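Local atomic coordinates of cellulosomal scaffoldin adaptor protein B (Acetivibrio cellulolyticus, PDB entry 3FNK), a protein that acts as a cellulosomal scaffoldin, of which this piece is a type II cohesin, the kind of module that binds dockerins to assemble the complex. Residues A[78-82]-A[107-111]; A[9-14]-A[163-169]. All blocks are in the same frame, centred on the assembly; numbering follows the deposited sequence.

Contact 1: A[78-82]-A[107-111]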
loop_
_atom_site.group_PDB
_atom_site.type_symbol
_atom_site.label_atom_id
_atom_site.label_comp_id
_atom_site.label_asym_id
_atom_site.label_seq_id
_atom_site.Cartn_x
_atom_site.Cartn_y
_atom_site.Cartn_z
ATOM N N SER A 78 5.294 -6.304 -14.592
ATOM C CA SER A 78 5.641 -6.688 -15.951
ATOM C C SER A 78 6.759 -5.767 -16.485
ATOM O O SER A 78 6.546 -4.578 -16.668
ATOM C CB SER A 78 4.400 -6.666 -16.862
ATOM O OG SER A 78 4.810 -6.593 -18.219
ATOM N N GLU A 79 7.935 -6.330 -16.746
ATOM C CA GLU A 79 9.121 -5.538 -17.067
ATOM C C GLU A 79 9.000 -4.783 -18.370
ATOM O O GLU A 79 9.482 -3.675 -18.470
ATOM C CB GLU A 79 10.416 -6.369 -17.022
ATOM C CG GLU A 79 10.942 -6.690 -15.580
ATOM C CD GLU A 79 11.073 -5.455 -14.591
ATOM O OE1 GLU A 79 11.583 -4.351 -14.957
ATOM O OE2 GLU A 79 10.677 -5.604 -13.408
ATOM N N ASP A 80 8.296 -5.357 -19.337
ATOM C CA ASP A 80 7.935 -4.675 -20.580
ATOM C C ASP A 80 7.308 -3.289 -20.461
ATOM O O ASP A 80 7.397 -2.483 -21.399
ATOM C CB ASP A 80 7.012 -5.562 -21.409
ATOM C CG ASP A 80 7.726 -6.789 -21.933
ATOM O OD1 ASP A 80 8.967 -6.879 -21.741
ATOM O OD2 ASP A 80 7.045 -7.657 -22.510
ATOM N N TYR A 81 6.656 -3.012 -19.327
ATOM C CA TYR A 81 5.928 -1.735 -19.169
ATOM C C TYR A 81 6.733 -0.733 -18.333
ATOM O O TYR A 81 6.281 0.385 -18.049
ATOM C CB TYR A 81 4.552 -2.001 -18.549
ATOM C CG TYR A 81 3.705 -3.009 -19.296
ATOM C CD1 TYR A 81 2.735 -3.764 -18.624
ATOM C CD2 TYR A 81 3.833 -3.178 -20.671
ATOM C CE1 TYR A 81 1.963 -4.680 -19.286
ATOM C CE2 TYR A 81 3.062 -4.095 -21.344
ATOM C CZ TYR A 81 2.133 -4.835 -20.644
ATOM O OH TYR A 81 1.358 -5.722 -21.310
ATOM N N GLY A 82 7.951 -1.123 -17.976
ATOM C CA GLY A 82 8.902 -0.214 -17.328
ATOM C C GLY A 82 8.427 0.312 -15.971
ATOM O O GLY A 82 8.228 1.510 -15.799
ATOM N N VAL A 107 3.008 0.907 -24.599
ATOM C CA VAL A 107 3.224 -0.569 -24.666
ATOM C C VAL A 107 2.111 -1.283 -23.870
ATOM O O VAL A 107 1.409 -2.172 -24.391
ATOM C CB VAL A 107 4.624 -1.000 -24.149
ATOM C CG1 VAL A 107 4.832 -2.546 -24.271
ATOM C CG2 VAL A 107 5.782 -0.249 -24.879
ATOM N N TYR A 108 1.922 -0.841 -22.626
ATOM C CA TYR A 108 0.831 -1.318 -21.763
ATOM C C TYR A 108 -0.554 -1.193 -22.436
ATOM O O TYR A 108 -1.293 -2.169 -22.549
ATOM C CB TYR A 108 0.861 -0.544 -20.430
ATOM C CG TYR A 108 -0.107 -1.012 -19.335
ATOM C CD1 TYR A 108 -0.570 -2.338 -19.276
ATOM C CD2 TYR A 108 -0.477 -0.138 -18.307
ATOM C CE1 TYR A 108 -1.428 -2.763 -18.238
ATOM C CE2 TYR A 108 -1.310 -0.547 -17.265
ATOM C CZ TYR A 108 -1.790 -1.855 -17.223
ATOM O OH TYR A 108 -2.608 -2.258 -16.167
ATOM N N ARG A 109 -0.917 -0.014 -22.890
ATOM C CA ARG A 109 -2.212 0.147 -23.537
ATOM C C ARG A 109 -2.333 -0.848 -24.687
ATOM O O ARG A 109 -3.407 -1.433 -24.890
ATOM C CB ARG A 109 -2.441 1.584 -24.033
ATOM C CG ARG A 109 -2.620 2.643 -22.900
ATOM C CD ARG A 109 -2.976 4.018 -23.465
ATOM N NE ARG A 109 -2.038 4.540 -24.472
ATOM C CZ ARG A 109 -1.028 5.379 -24.223
ATOM N NH1 ARG A 109 -0.772 5.796 -22.984
ATOM N NH2 ARG A 109 -0.268 5.814 -25.221
ATOM N N ALA A 110 -1.240 -1.073 -25.414
ATOM C CA ALA A 110 -1.306 -1.927 -26.619
ATOM C C ALA A 110 -1.638 -3.403 -26.303
ATOM O O ALA A 110 -2.178 -4.105 -27.134
ATOM C CB ALA A 110 -0.025 -1.796 -27.467
ATOM N N SER A 111 -1.371 -3.851 -25.082
ATOM C CA SER A 111 -1.680 -5.217 -24.711
ATOM C C SER A 111 -3.186 -5.453 -24.548
ATOM O O SER A 111 -3.630 -6.599 -24.562
ATOM C CB SER A 111 -1.021 -5.573 -23.390
ATOM O OG SER A 111 -1.656 -4.820 -22.371
#
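This is a small aromatic surface contact between a 3-10 turn, 79-81, and the short helix 105-111. Its centre lies about 22 Å from the centre of the chain. Y81 makes most of it. One face of its ring lies over Y108 CA, 3.8 Å from the ring centroid, a CH-pi contact. The Y108 ring meets the same tyrosine obliquely, with Y81 CE1 to Y108 CD1 at 3.4 Å. V107 adds apolar contact at the ring edge, V107 CG1 to Y81 CE2 at 3.8 Å. In type II cohesins a short helix of this kind accompanies the beta barrel, and here the loop leading into strand 83-87 packs on it. Y102 of strand 95-102 meets both tyrosine rings edge-to-face. The Y108 hydroxyl is hydrogen-bonded to E115 N and F39 O. S111 OG donates to Y108 O at 2.7 Å, within the helix. Y81 OH reaches the far end of the segment, 3.2 Å from S111 CB.

Contact 2: A[9-14]-A[163-169]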
loop_
_atom_site.group_PDB
_atom_site.type_symbol
_atom_site.label_atom_id
_atom_site.label_comp_id
_atom_site.label_asym_id
_atom_site.label_seq_id
_atom_site.Cartn_x
_atom_site.Cartn_y
_atom_site.Cartn_z
ATOM N N ALA A 9 -17.703 -3.613 -5.345
ATOM C CA ALA A 9 -17.312 -2.188 -5.377
ATOM C C ALA A 9 -15.796 -2.055 -5.651
ATOM O O ALA A 9 -15.020 -2.968 -5.343
ATOM C CB ALA A 9 -17.671 -1.513 -4.060
ATOM N N SER A 10 -15.396 -0.952 -6.268
ATOM C CA SER A 10 -13.976 -0.668 -6.514
ATOM C C SER A 10 -13.352 -0.138 -5.241
ATOM O O SER A 10 -13.928 0.738 -4.574
ATOM C CB SER A 10 -13.833 0.360 -7.630
ATOM O OG SER A 10 -14.349 -0.188 -8.816
ATOM N N TYR A 11 -12.179 -0.659 -4.884
ATOM C CA TYR A 11 -11.487 -0.110 -3.713
ATOM C C TYR A 11 -9.972 -0.288 -3.756
ATOM O O TYR A 11 -9.420 -0.965 -4.632
ATOM C CB TYR A 11 -12.006 -0.758 -2.438
ATOM C CG TYR A 11 -11.847 -2.241 -2.409
ATOM C CD1 TYR A 11 -10.633 -2.817 -2.076
ATOM C CD2 TYR A 11 -12.936 -3.089 -2.658
ATOM C CE1 TYR A 11 -10.494 -4.198 -2.031
ATOM C CE2 TYR A 11 -12.810 -4.467 -2.611
ATOM C CZ TYR A 11 -11.582 -5.013 -2.294
ATOM O OH TYR A 11 -11.414 -6.387 -2.245
ATOM N N ILE A 12 -9.340 0.338 -2.786
ATOM C CA ILE A 12 -7.996 0.015 -2.384
ATOM C C ILE A 12 -8.013 -0.263 -0.902
ATOM O O ILE A 12 -8.653 0.453 -0.120
ATOM C CB ILE A 12 -6.961 1.149 -2.757
ATOM C CG1 ILE A 12 -5.537 0.729 -2.349
ATOM C CG2 ILE A 12 -7.380 2.498 -2.192
ATOM C CD1 ILE A 12 -4.396 1.683 -2.893
ATOM N N THR A 13 -7.302 -1.301 -0.493
ATOM C CA THR A 13 -7.255 -1.555 0.919
ATOM C C THR A 13 -5.890 -2.080 1.374
ATOM O O THR A 13 -4.986 -2.300 0.551
ATOM C CB THR A 13 -8.423 -2.523 1.329
ATOM O OG1 THR A 13 -8.694 -2.369 2.731
ATOM C CG2 THR A 13 -8.071 -3.933 1.020
ATOM N N MET A 14 -5.752 -2.246 2.692
ATOM C CA MET A 14 -4.659 -3.038 3.299
ATOM C C MET A 14 -5.221 -4.263 4.038
ATOM O O MET A 14 -6.112 -4.095 4.876
ATOM C CB MET A 14 -3.886 -2.148 4.275
ATOM C CG MET A 14 -2.535 -2.696 4.693
ATOM S SD MET A 14 -1.782 -1.570 5.869
ATOM C CE MET A 14 -1.645 -0.078 4.868
ATOM N N GLY A 163 -14.700 7.390 -7.603
ATOM C CA GLY A 163 -15.196 6.081 -7.997
ATOM C C GLY A 163 -14.661 4.883 -7.254
ATOM O O GLY A 163 -15.018 3.749 -7.572
ATOM N N TYR A 164 -13.782 5.091 -6.283
ATOM C CA TYR A 164 -13.360 3.948 -5.486
ATOM C C TYR A 164 -13.346 4.306 -3.998
ATOM O O TYR A 164 -13.241 5.474 -3.659
ATOM C CB TYR A 164 -11.997 3.382 -5.949
ATOM C CG TYR A 164 -10.805 4.326 -5.705
ATOM C CD1 TYR A 164 -10.082 4.268 -4.498
ATOM C CD2 TYR A 164 -10.436 5.296 -6.655
ATOM C CE1 TYR A 164 -8.999 5.135 -4.258
ATOM C CE2 TYR A 164 -9.335 6.173 -6.427
ATOM C CZ TYR A 164 -8.635 6.078 -5.230
ATOM O OH TYR A 164 -7.558 6.906 -4.967
ATOM N N PHE A 165 -13.391 3.282 -3.152
ATOM C CA PHE A 165 -13.347 3.410 -1.702
ATOM C C PHE A 165 -11.962 3.120 -1.175
ATOM O O PHE A 165 -11.278 2.265 -1.699
ATOM C CB PHE A 165 -14.329 2.410 -1.057
ATOM C CG PHE A 165 -15.782 2.713 -1.383
ATOM C CD1 PHE A 165 -16.379 2.164 -2.518
ATOM C CD2 PHE A 165 -16.535 3.572 -0.558
ATOM C CE1 PHE A 165 -17.734 2.465 -2.839
ATOM C CE2 PHE A 165 -17.884 3.890 -0.861
ATOM C CZ PHE A 165 -18.485 3.314 -1.997
ATOM N N VAL A 166 -11.557 3.830 -0.136
ATOM C CA VAL A 166 -10.325 3.493 0.605
ATOM C C VAL A 166 -10.775 2.770 1.874
ATOM O O VAL A 166 -11.388 3.398 2.716
ATOM C CB VAL A 166 -9.544 4.796 0.956
ATOM C CG1 VAL A 166 -8.392 4.518 1.890
ATOM C CG2 VAL A 166 -9.061 5.526 -0.359
ATOM N N ILE A 167 -10.521 1.468 1.993
ATOM C CA ILE A 167 -11.041 0.697 3.115
ATOM C C ILE A 167 -9.896 0.546 4.111
ATOM O O ILE A 167 -8.913 -0.099 3.809
ATOM C CB ILE A 167 -11.578 -0.686 2.676
ATOM C CG1 ILE A 167 -12.709 -0.508 1.644
ATOM C CG2 ILE A 167 -12.059 -1.518 3.898
ATOM C CD1 ILE A 167 -13.175 -1.801 0.892
ATOM N N GLN A 168 -10.007 1.214 5.253
ATOM C CA GLN A 168 -8.965 1.182 6.302
ATOM C C GLN A 168 -8.848 -0.219 6.894
ATOM O O GLN A 168 -9.845 -0.922 6.999
ATOM C CB GLN A 168 -9.250 2.238 7.367
ATOM C CG GLN A 168 -9.449 3.649 6.815
ATOM C CD GLN A 168 -8.153 4.314 6.408
ATOM O OE1 GLN A 168 -7.097 3.693 6.405
ATOM N NE2 GLN A 168 -8.232 5.586 6.051
ATOM N N PRO A 169 -7.628 -0.660 7.238
ATOM C CA PRO A 169 -7.413 -2.090 7.522
ATOM C C PRO A 169 -7.960 -2.660 8.828
ATOM O O PRO A 169 -8.115 -3.885 8.929
ATOM C CB PRO A 169 -5.886 -2.220 7.537
ATOM C CG PRO A 169 -5.403 -0.857 7.836
ATOM C CD PRO A 169 -6.356 0.080 7.185
#
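Two nearly parallel strands, 11-14 and 165-167, pair here at the edge of one sheet of the cohesin beta barrel. They bring the N- and C-terminal parts of the module side by side. Their axes approach to 4.8 Å and differ by 12°. The backbone ladder is the parallel kind, with I12 bonding to both flanking residues of V166. F165 N donates to S10 O (3.0 Å), I12 N to F165 O (2.9 Å), and I167 N to I12 O (3.0 Å). After that the ladder changes. M14 N is 4.0 Å from I167 O, and the hydroxyl of T13 takes this acceptor instead. On its other side strand 11-16 pairs with strand 26-34: Y11 and T13 make backbone bonds to N34 and K32. S10 OG is held by K35 O, and Y164 OH by T150 OG1. I12 points into the barrel, where I12 CG2 touches V166 CG2 (3.9 Å) and Y164 CE1 (3.7 Å). On the other face I167 CD1 lies over the Y11 ring, 4.0 Å from its centroid. M14 CB and P169 CB pack at 3.8 Å. The shortest polar link is T13 OG1 to I167 O, at 2.5 Å.

How the contacts relate
The two contacts are separate. Their centres lie 25 Å apart and their nearest atoms about 13 Å. Contact 2 spans the chain, with one strand near each end of the module. Both segments of contact 1 fall between those strands in sequence. Contact 2 belongs to the mixed sheet, through strand 11-16 and its neighbour 26-34. Contact 1 lies beside the antiparallel sheet, next to strands 83-87 and 95-102. Strand 39-47 of that sheet also pairs with strand 150-154, whose T150 and L152 touch I12. The module is thus closed by pairing of its terminal strands, while contact 1 packs the helix 105-111 against the 78-82 loop at the surface.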